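Local atomic coordinates of xylose isomerase-like TIM barrel domain-containing protein (Parabacteroides distasonis, PDB entry 4KW2), a protein that is of unknown function but belongs to the xylose isomerase-like TIM barrel family and may act as a sugar isomerase or a related enzyme. Residues Gly173-Ile178 with Val201-Asp206; Lys108-Ala113 with Ser135-Tyr140; Phe31-Leu36 with Tyr243-Ser248. All coordinates share one frame; numbering follows the deposited sequence.

Contact 1 (Gly173-Ile178 with Val201-Asp206); sequences GVCADI and VAHLKD
The backbone N of Ala176 donates to Val201 O at 2.7 Å, the shortest hydrogen bond between segments 173-178 and 201-206, which lie on strands 172-178 and 199-204. Ala176 then returns a bond, its O accepting from His203 N at 2.8 Å. The amide of Ile178 closes the row on His203 O at 2.9 Å. At the other end Val201 N reaches Val174 O only weakly. Donors and acceptors thus switch strand at each step, as they do between parallel neighbours, and the short segments run 23° apart.

Cys175, Val201, Asp177 and His203 point to one side of the sheet. There the sulfur of Cys175 sits over the centre of the imidazole of His203, with SG 3.4 Å from the ring centroid and 11° off the normal. SG is anti to the backbone N, which carries it across to the ring. SG also packs on Val201 CG1 at 4.0 Å. Asp177 crosses the His203 side chain obliquely: its OD1 is 3.5 Å from His203 CB and 3.7 Å from His203 ND1, and its carboxylate is 22° from the ring plane. The ring is also held at its far nitrogen: NE2 is hydrogen-bonded to Glu52 from strand 50-53, on a distant part of the barrel wall.

The other side of the sheet is apolar. Ile178 and Leu204 lie side by side and point the same way, with Ile178 CG1 3.5 Å from Leu204 CD1. Phe226 of helix 222-232 packs on both. Cys175, Asp177, Val201 and His203 thus face the interior and Ile178 and Leu204 face helix 222-232. This is the arrangement of a TIM barrel wall, here at its adjacent sixth and seventh strands.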
loop_
_atom_site.group_PDB
_atom_site.type_symbol
_atom_site.label_atom_id
_atom_site.label_comp_id
_atom_site.label_asym_id
_atom_site.label_seq_id
_atom_site.Cartn_x
_atom_site.Cartn_y
_atom_site.Cartn_z
ATOM N N GLY A 173 26.655 -9.035 -0.788
ATOM C CA GLY A 173 26.311 -7.665 -0.399
ATOM C C GLY A 173 24.851 -7.478 -0.023
ATOM O O GLY A 173 24.134 -8.446 0.262
ATOM N N VAL A 174 24.411 -6.223 -0.046
ATOM C CA VAL A 174 23.088 -5.840 0.430
ATOM C C VAL A 174 22.277 -5.106 -0.634
ATOM O O VAL A 174 22.781 -4.211 -1.310
ATOM C CB VAL A 174 23.213 -4.941 1.676
ATOM C CG1 VAL A 174 21.845 -4.492 2.176
ATOM C CG2 VAL A 174 23.962 -5.685 2.771
ATOM N N CYS A 175 21.015 -5.503 -0.769
ATOM C CA CYS A 175 20.025 -4.752 -1.539
ATOM C C CYS A 175 19.270 -3.872 -0.559
ATOM O O CYS A 175 18.456 -4.362 0.223
ATOM C CB CYS A 175 19.051 -5.697 -2.246
ATOM S SG CYS A 175 17.773 -4.870 -3.222
ATOM N N ALA A 176 19.554 -2.576 -0.592
ATOM C CA ALA A 176 18.972 -1.631 0.361
ATOM C C ALA A 176 17.697 -1.013 -0.188
ATOM O O ALA A 176 17.679 -0.521 -1.310
ATOM C CB ALA A 176 19.975 -0.537 0.679
ATOM N N ASP A 177 16.637 -1.033 0.614
ATOM C CA ASP A 177 15.385 -0.373 0.259
ATOM C C ASP A 177 15.416 1.076 0.703
ATOM O O ASP A 177 15.656 1.367 1.871
ATOM C CB ASP A 177 14.191 -1.076 0.908
ATOM C CG ASP A 177 13.748 -2.305 0.144
ATOM O OD1 ASP A 177 14.481 -2.765 -0.763
ATOM O OD2 ASP A 177 12.655 -2.820 0.450
ATOM N N ILE A 178 15.192 1.982 -0.240
ATOM C CA ILE A 178 15.022 3.388 0.077
ATOM C C ILE A 178 13.534 3.575 0.281
ATOM O O ILE A 178 12.761 3.517 -0.680
ATOM C CB ILE A 178 15.526 4.301 -1.054
ATOM C CG1 ILE A 178 16.973 3.946 -1.423
ATOM C CG2 ILE A 178 15.396 5.763 -0.657
ATOM C CD1 ILE A 178 17.916 3.840 -0.245
ATOM N N VAL A 201 22.987 -2.679 -4.313
ATOM C CA VAL A 201 21.772 -2.264 -5.000
ATOM C C VAL A 201 20.897 -1.426 -4.069
ATOM O O VAL A 201 20.736 -1.753 -2.900
ATOM C CB VAL A 201 20.965 -3.487 -5.508
ATOM C CG1 VAL A 201 19.666 -3.056 -6.184
ATOM C CG2 VAL A 201 21.807 -4.319 -6.464
ATOM N N ALA A 202 20.336 -0.344 -4.600
ATOM C CA ALA A 202 19.347 0.444 -3.882
ATOM C C ALA A 202 18.021 0.376 -4.629
ATOM O O ALA A 202 17.935 0.788 -5.778
ATOM C CB ALA A 202 19.811 1.883 -3.755
ATOM N N HIS A 203 16.994 -0.151 -3.969
ATOM C CA HIS A 203 15.641 -0.187 -4.520
ATOM C C HIS A 203 14.890 1.094 -4.205
ATOM O O HIS A 203 14.632 1.394 -3.046
ATOM C CB HIS A 203 14.857 -1.360 -3.935
ATOM C CG HIS A 203 15.105 -2.659 -4.625
ATOM N ND1 HIS A 203 14.368 -3.792 -4.356
ATOM C CD2 HIS A 203 15.993 -3.005 -5.585
ATOM C CE1 HIS A 203 14.799 -4.783 -5.115
ATOM N NE2 HIS A 203 15.784 -4.332 -5.868
ATOM N N LEU A 204 14.551 1.847 -5.242
ATOM C CA LEU A 204 13.615 2.960 -5.130
ATOM C C LEU A 204 12.246 2.465 -5.537
ATOM O O LEU A 204 12.027 2.135 -6.705
ATOM C CB LEU A 204 14.011 4.109 -6.051
ATOM C CG LEU A 204 14.834 5.235 -5.447
ATOM C CD1 LEU A 204 16.066 4.674 -4.754
ATOM C CD2 LEU A 204 15.208 6.212 -6.549
ATOM N N LYS A 205 11.332 2.410 -4.575
ATOM C CA LYS A 205 9.956 2.006 -4.821
ATOM C C LYS A 205 9.089 3.252 -4.972
ATOM O O LYS A 205 9.339 4.263 -4.322
ATOM C CB LYS A 205 9.455 1.153 -3.656
ATOM C CG LYS A 205 8.112 0.483 -3.885
ATOM C CD LYS A 205 7.809 -0.508 -2.766
ATOM C CE LYS A 205 6.330 -0.870 -2.703
ATOM N NZ LYS A 205 5.849 -1.503 -3.962
ATOM N N ASP A 206 8.075 3.170 -5.829
ATOM C CA ASP A 206 7.116 4.256 -6.031
ATOM C C ASP A 206 7.802 5.600 -6.241
ATOM O O ASP A 206 7.517 6.577 -5.552
ATOM C CB ASP A 206 6.125 4.319 -4.864
ATOM C CG ASP A 206 5.192 3.120 -4.838
ATOM O OD1 ASP A 206 4.634 2.771 -5.905
ATOM O OD2 ASP A 206 5.020 2.523 -3.754
#

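Contact 2 (Lys108-Ala113 with Ser135-Tyr140); sequences KFFAFA and SLAKKY
Helices 103-116 and 130-140 are neighbours in the outer layer of the TIM barrel, and Phe110 of the first packs on Leu136 of the second. The two segments run in nearly the same direction, 26° apart, with their axes 10.1 Å from each other at the closest. Side chains fill the gap.

Phe110 points toward the second helix and offers a ring face to Leu136. The CB of Leu136 stands over the centre of that ring, 3.8 Å from its centroid and 14° off the normal. This is a CH-pi contact. The outer part of the ring extends along the helix backbone, where Phe110 CE2 comes to 3.7 Å from Ala137 N. Val121 of strand 120-123 also touches Phe110. That strand follows helix 103-116 and precedes helix 130-140, so the contact joins two successive beta-alpha units around the barrel.

Tyr140 works one turn further on. Its CG is anti to its own carbonyl carbon, chi1 -64°, and the ring lies flat against the backbone of helix 103-116. Ala111 CA sits over this face, 4.2 Å from the centroid of the Tyr140 ring, in a second CH-pi contact. Phe110 O and Ala111 N lie above the same face, nearer its rim. Tyr140 CD2 also meets Phe110 CB at 3.6 Å. The hydroxyl end passes on to Ala111, where Tyr140 OH is 3.6 Å from Ala111 CB. The opposite face of the tyrosine has Lys139 CG above it, and Leu136 CD2 lies in plane at its edge.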
loop_
_atom_site.group_PDB
_atom_site.type_symbol
_atom_site.label_atom_id
_atom_site.label_comp_id
_atom_site.label_asym_id
_atom_site.label_seq_id
_atom_site.Cartn_x
_atom_site.Cartn_y
_atom_site.Cartn_z
ATOM N N LYS A 108 20.078 -23.432 -10.392
ATOM C CA LYS A 108 19.532 -23.113 -11.715
ATOM C C LYS A 108 19.418 -21.602 -11.957
ATOM O O LYS A 108 19.665 -21.127 -13.064
ATOM C CB LYS A 108 18.161 -23.763 -11.898
ATOM C CG LYS A 108 18.185 -25.277 -12.036
ATOM C CD LYS A 108 16.765 -25.832 -11.959
ATOM C CE LYS A 108 16.728 -27.351 -11.958
ATOM N NZ LYS A 108 16.708 -27.925 -13.328
ATOM N N PHE A 109 19.046 -20.864 -10.915
ATOM C CA PHE A 109 18.906 -19.408 -10.980
ATOM C C PHE A 109 20.249 -18.707 -11.245
ATOM O O PHE A 109 20.339 -17.839 -12.122
ATOM C CB PHE A 109 18.270 -18.909 -9.681
ATOM C CG PHE A 109 18.218 -17.411 -9.546
ATOM C CD1 PHE A 109 17.347 -16.656 -10.315
ATOM C CD2 PHE A 109 19.006 -16.761 -8.603
ATOM C CE1 PHE A 109 17.291 -15.278 -10.171
ATOM C CE2 PHE A 109 18.946 -15.389 -8.451
ATOM C CZ PHE A 109 18.088 -14.646 -9.236
ATOM N N PHE A 110 21.283 -19.095 -10.499
ATOM C CA PHE A 110 22.629 -18.548 -10.696
ATOM C C PHE A 110 23.223 -18.928 -12.052
ATOM O O PHE A 110 23.903 -18.120 -12.678
ATOM C CB PHE A 110 23.578 -19.007 -9.585
ATOM C CG PHE A 110 23.562 -18.123 -8.370
ATOM C CD1 PHE A 110 22.537 -18.216 -7.439
ATOM C CD2 PHE A 110 24.575 -17.203 -8.155
ATOM C CE1 PHE A 110 22.518 -17.404 -6.320
ATOM C CE2 PHE A 110 24.565 -16.387 -7.037
ATOM C CZ PHE A 110 23.534 -16.488 -6.118
ATOM N N ALA A 111 22.986 -20.163 -12.492
ATOM C CA ALA A 111 23.440 -20.604 -13.814
ATOM C C ALA A 111 22.791 -19.764 -14.909
ATOM O O ALA A 111 23.453 -19.343 -15.852
ATOM C CB ALA A 111 23.122 -22.078 -14.030
ATOM N N PHE A 112 21.491 -19.526 -14.770
ATOM C CA PHE A 112 20.740 -18.720 -15.730
ATOM C C PHE A 112 21.224 -17.270 -15.760
ATOM O O PHE A 112 21.478 -16.721 -16.826
ATOM C CB PHE A 112 19.247 -18.758 -15.404
ATOM C CG PHE A 112 18.419 -17.882 -16.292
ATOM C CD1 PHE A 112 18.184 -18.239 -17.609
ATOM C CD2 PHE A 112 17.875 -16.696 -15.814
ATOM C CE1 PHE A 112 17.417 -17.434 -18.436
ATOM C CE2 PHE A 112 17.113 -15.884 -16.636
ATOM C CZ PHE A 112 16.880 -16.257 -17.949
ATOM N N ALA A 113 21.344 -16.656 -14.588
ATOM C CA ALA A 113 21.877 -15.300 -14.480
ATOM C C ALA A 113 23.208 -15.170 -15.216
ATOM O O ALA A 113 23.420 -14.223 -15.973
ATOM C CB ALA A 113 22.041 -14.906 -13.022
ATOM N N SER A 135 28.699 -19.973 -2.166
ATOM C CA SER A 135 29.437 -20.904 -3.022
ATOM C C SER A 135 29.073 -20.699 -4.488
ATOM O O SER A 135 29.932 -20.776 -5.369
ATOM C CB SER A 135 29.145 -22.351 -2.624
ATOM O OG SER A 135 29.182 -22.506 -1.218
ATOM N N LEU A 136 27.791 -20.442 -4.737
ATOM C CA LEU A 136 27.299 -20.177 -6.089
ATOM C C LEU A 136 27.800 -18.831 -6.621
ATOM O O LEU A 136 28.189 -18.728 -7.788
ATOM C CB LEU A 136 25.767 -20.224 -6.124
ATOM C CG LEU A 136 25.139 -21.611 -5.944
ATOM C CD1 LEU A 136 23.649 -21.493 -5.656
ATOM C CD2 LEU A 136 25.371 -22.472 -7.174
ATOM N N ALA A 137 27.788 -17.811 -5.765
ATOM C CA ALA A 137 28.339 -16.503 -6.111
ATOM C C ALA A 137 29.785 -16.633 -6.583
ATOM O O ALA A 137 30.157 -16.059 -7.608
ATOM C CB ALA A 137 28.257 -15.557 -4.923
ATOM N N LYS A 138 30.588 -17.388 -5.832
ATOM C CA LYS A 138 31.990 -17.641 -6.191
ATOM C C LYS A 138 32.086 -18.424 -7.497
ATOM O O LYS A 138 32.839 -18.056 -8.394
ATOM C CB LYS A 138 32.710 -18.439 -5.101
ATOM C CG LYS A 138 32.930 -17.724 -3.775
ATOM C CD LYS A 138 33.935 -18.498 -2.925
ATOM C CE LYS A 138 33.555 -18.557 -1.453
ATOM N NZ LYS A 138 33.603 -17.221 -0.801
ATOM N N LYS A 139 31.315 -19.505 -7.585
ATOM C CA LYS A 139 31.347 -20.407 -8.739
ATOM C C LYS A 139 31.008 -19.702 -10.053
ATOM O O LYS A 139 31.555 -20.053 -11.097
ATOM C CB LYS A 139 30.389 -21.581 -8.508
ATOM C CG LYS A 139 30.271 -22.574 -9.660
ATOM C CD LYS A 139 29.371 -23.740 -9.265
ATOM C CE LYS A 139 28.672 -24.388 -10.454
ATOM N NZ LYS A 139 29.362 -25.614 -10.934
ATOM N N TYR A 140 30.111 -18.715 -9.997
ATOM C CA TYR A 140 29.679 -17.988 -11.191
ATOM C C TYR A 140 30.161 -16.535 -11.232
ATOM O O TYR A 140 29.754 -15.779 -12.112
ATOM C CB TYR A 140 28.152 -18.018 -11.300
ATOM C CG TYR A 140 27.570 -19.401 -11.508
ATOM C CD1 TYR A 140 27.668 -20.046 -12.741
ATOM C CD2 TYR A 140 26.910 -20.061 -10.478
ATOM C CE1 TYR A 140 27.129 -21.311 -12.933
ATOM C CE2 TYR A 140 26.371 -21.321 -10.660
ATOM C CZ TYR A 140 26.482 -21.943 -11.887
ATOM O OH TYR A 140 25.935 -23.195 -12.051
#

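Contact 3 (Phe31-Leu36 with Tyr243-Ser248); sequences FHNLTL and YDDFKS
Phe31 crosses from the loop after strand 23-27 toward the loop after strand 238-241, the first and last strands of the TIM barrel. Both loops lie at the C-terminal ends of their strands, the side where enzymes of this fold carry their active sites. The CB of Phe31 does not head straight for the other loop. CG is anti to the carbonyl carbon, chi1 -62°, which turns the ring toward Tyr243 and Asp245. Along the ring, CD1 meets Asp245 OD2 at 3.4 Å and CE1 meets Asp245 CB at 3.7 Å. The tip, CZ, lies 3.1 Å from Tyr243 OH. The ring planes of Phe31 and Tyr243 are 87° apart, and the ring of Phe31 stands at 90° to the carboxylate of Asp245. Thr39, Lys42 and Leu46 of helix 36-46 also touch Phe31.

The Asn33 side chain meets those of Asp245 and Phe246 coming from opposite directions. Phe246, next to Asp245, packs on Phe246 of a neighbouring subunit, so this loop also belongs to a subunit interface. Asp244 makes an Asx turn in which its OD1 accepts from Phe246 N at 3.1 Å.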
loop_
_atom_site.group_PDB
_atom_site.type_symbol
_atom_site.label_atom_id
_atom_site.label_comp_id
_atom_site.label_asym_id
_atom_site.label_seq_id
_atom_site.Cartn_x
_atom_site.Cartn_y
_atom_site.Cartn_z
ATOM N N PHE A 31 6.449 -2.554 -15.078
ATOM C CA PHE A 31 5.589 -2.801 -16.235
ATOM C C PHE A 31 5.183 -4.271 -16.325
ATOM O O PHE A 31 5.158 -4.845 -17.416
ATOM C CB PHE A 31 6.326 -2.389 -17.514
ATOM C CG PHE A 31 6.669 -0.926 -17.577
ATOM C CD1 PHE A 31 5.681 0.018 -17.818
ATOM C CD2 PHE A 31 7.972 -0.496 -17.414
ATOM C CE1 PHE A 31 5.987 1.366 -17.883
ATOM C CE2 PHE A 31 8.285 0.848 -17.482
ATOM C CZ PHE A 31 7.291 1.780 -17.715
ATOM N N HIS A 32 4.855 -4.878 -15.185
ATOM C CA HIS A 32 4.584 -6.319 -15.141
ATOM C C HIS A 32 3.322 -6.712 -15.904
ATOM O O HIS A 32 3.151 -7.886 -16.241
ATOM C CB HIS A 32 4.531 -6.844 -13.705
ATOM C CG HIS A 32 3.376 -6.332 -12.905
ATOM N ND1 HIS A 32 3.468 -5.219 -12.098
ATOM C CD2 HIS A 32 2.110 -6.791 -12.771
ATOM C CE1 HIS A 32 2.305 -5.007 -11.509
ATOM N NE2 HIS A 32 1.465 -5.949 -11.900
ATOM N N ASN A 33 2.454 -5.733 -16.176
ATOM C CA ASN A 33 1.254 -5.868 -17.009
ATOM C C ASN A 33 1.557 -5.911 -18.505
ATOM O O ASN A 33 0.666 -6.123 -19.325
ATOM C CB ASN A 33 0.282 -4.701 -16.730
ATOM C CG ASN A 33 0.893 -3.327 -17.000
ATOM O OD1 ASN A 33 1.971 -3.000 -16.503
ATOM N ND2 ASN A 33 0.188 -2.509 -17.771
ATOM N N LEU A 34 2.810 -5.644 -18.857
ATOM C CA LEU A 34 3.272 -5.734 -20.236
ATOM C C LEU A 34 4.170 -6.965 -20.397
ATOM O O LEU A 34 4.520 -7.632 -19.417
ATOM C CB LEU A 34 4.059 -4.477 -20.601
ATOM C CG LEU A 34 3.356 -3.130 -20.415
ATOM C CD1 LEU A 34 4.277 -2.009 -20.872
ATOM C CD2 LEU A 34 2.051 -3.088 -21.189
ATOM N N THR A 35 4.547 -7.264 -21.633
ATOM C CA THR A 35 5.576 -8.263 -21.890
ATOM C C THR A 35 6.940 -7.662 -21.538
ATOM O O THR A 35 7.065 -6.446 -21.395
ATOM C CB THR A 35 5.599 -8.699 -23.363
ATOM O OG1 THR A 35 6.007 -7.595 -24.188
ATOM C CG2 THR A 35 4.224 -9.222 -23.813
ATOM N N LEU A 36 7.961 -8.505 -21.407
ATOM C CA LEU A 36 9.312 -8.016 -21.144
ATOM C C LEU A 36 9.847 -7.170 -22.303
ATOM O O LEU A 36 10.496 -6.153 -22.069
ATOM C CB LEU A 36 10.272 -9.162 -20.832
ATOM C CG LEU A 36 11.730 -8.761 -20.558
ATOM C CD1 LEU A 36 11.839 -7.834 -19.363
ATOM C CD2 LEU A 36 12.601 -9.988 -20.356
ATOM N N TYR A 243 8.286 2.345 -10.285
ATOM C CA TYR A 243 7.221 3.312 -10.081
ATOM C C TYR A 243 5.875 2.743 -10.487
ATOM O O TYR A 243 5.800 1.716 -11.157
ATOM C CB TYR A 243 7.521 4.632 -10.809
ATOM C CG TYR A 243 7.488 4.608 -12.329
ATOM C CD1 TYR A 243 8.627 4.313 -13.067
ATOM C CD2 TYR A 243 6.328 4.935 -13.027
ATOM C CE1 TYR A 243 8.614 4.325 -14.452
ATOM C CE2 TYR A 243 6.302 4.944 -14.415
ATOM C CZ TYR A 243 7.451 4.641 -15.121
ATOM O OH TYR A 243 7.438 4.666 -16.494
ATOM N N ASP A 244 4.815 3.412 -10.053
ATOM C CA ASP A 244 3.464 3.027 -10.418
ATOM C C ASP A 244 3.167 3.577 -11.804
ATOM O O ASP A 244 2.928 4.775 -11.957
ATOM C CB ASP A 244 2.468 3.581 -9.397
ATOM C CG ASP A 244 1.085 2.978 -9.539
ATOM O OD1 ASP A 244 0.720 2.553 -10.660
ATOM O OD2 ASP A 244 0.361 2.931 -8.521
ATOM N N ASP A 245 3.169 2.705 -12.812
ATOM C CA ASP A 245 3.023 3.152 -14.201
ATOM C C ASP A 245 1.591 3.516 -14.559
ATOM O O ASP A 245 1.340 3.985 -15.661
ATOM C CB ASP A 245 3.580 2.124 -15.200
ATOM C CG ASP A 245 2.731 0.866 -15.302
ATOM O OD1 ASP A 245 2.199 0.410 -14.268
ATOM O OD2 ASP A 245 2.617 0.322 -16.419
ATOM N N PHE A 246 0.658 3.296 -13.639
ATOM C CA PHE A 246 -0.710 3.753 -13.832
ATOM C C PHE A 246 -0.927 5.157 -13.260
ATOM O O PHE A 246 -1.829 5.872 -13.699
ATOM C CB PHE A 246 -1.701 2.756 -13.228
ATOM C CG PHE A 246 -1.805 1.463 -13.998
ATOM C CD1 PHE A 246 -2.724 1.330 -15.038
ATOM C CD2 PHE A 246 -0.985 0.378 -13.688
ATOM C CE1 PHE A 246 -2.826 0.143 -15.750
ATOM C CE2 PHE A 246 -1.081 -0.811 -14.399
ATOM C CZ PHE A 246 -2.004 -0.929 -15.432
ATOM N N LYS A 247 -0.099 5.549 -12.293
ATOM C CA LYS A 247 -0.209 6.864 -11.665
ATOM C C LYS A 247 0.798 7.879 -12.208
ATOM O O LYS A 247 0.596 9.079 -12.058
ATOM C CB LYS A 247 -0.050 6.753 -10.144
ATOM C CG LYS A 247 -1.177 6.007 -9.427
ATOM C CD LYS A 247 -1.402 6.563 -8.019
ATOM C CE LYS A 247 -1.481 5.486 -6.945
ATOM N NZ LYS A 247 -2.741 4.697 -6.950
ATOM N N SER A 248 1.878 7.408 -12.828
ATOM C CA SER A 248 2.875 8.289 -13.442
ATOM C C SER A 248 3.088 7.961 -14.910
ATOM O O SER A 248 2.719 6.889 -15.380
ATOM C CB SER A 248 4.204 8.206 -12.692
ATOM O OG SER A 248 4.231 9.111 -11.603
#

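The three contacts belong to one eight-stranded parallel barrel. Along the chain contact 2 comes before contact 1, and both lie within the stretch of about 200 residues that contact 3 closes. Contact 1 binds two neighbouring strands of the wall, its centre about 7 Å from the centre of the chain. Contact 2 packs two helices outside the wall, its centre about 21 Å from that of contact 1, and does not touch it. Contact 3 lies about 29 Å between centres from contact 2. It brings the first and last units together where the barrel closes. Contacts 1 and 3 meet by packing of Asp206 on Asp244.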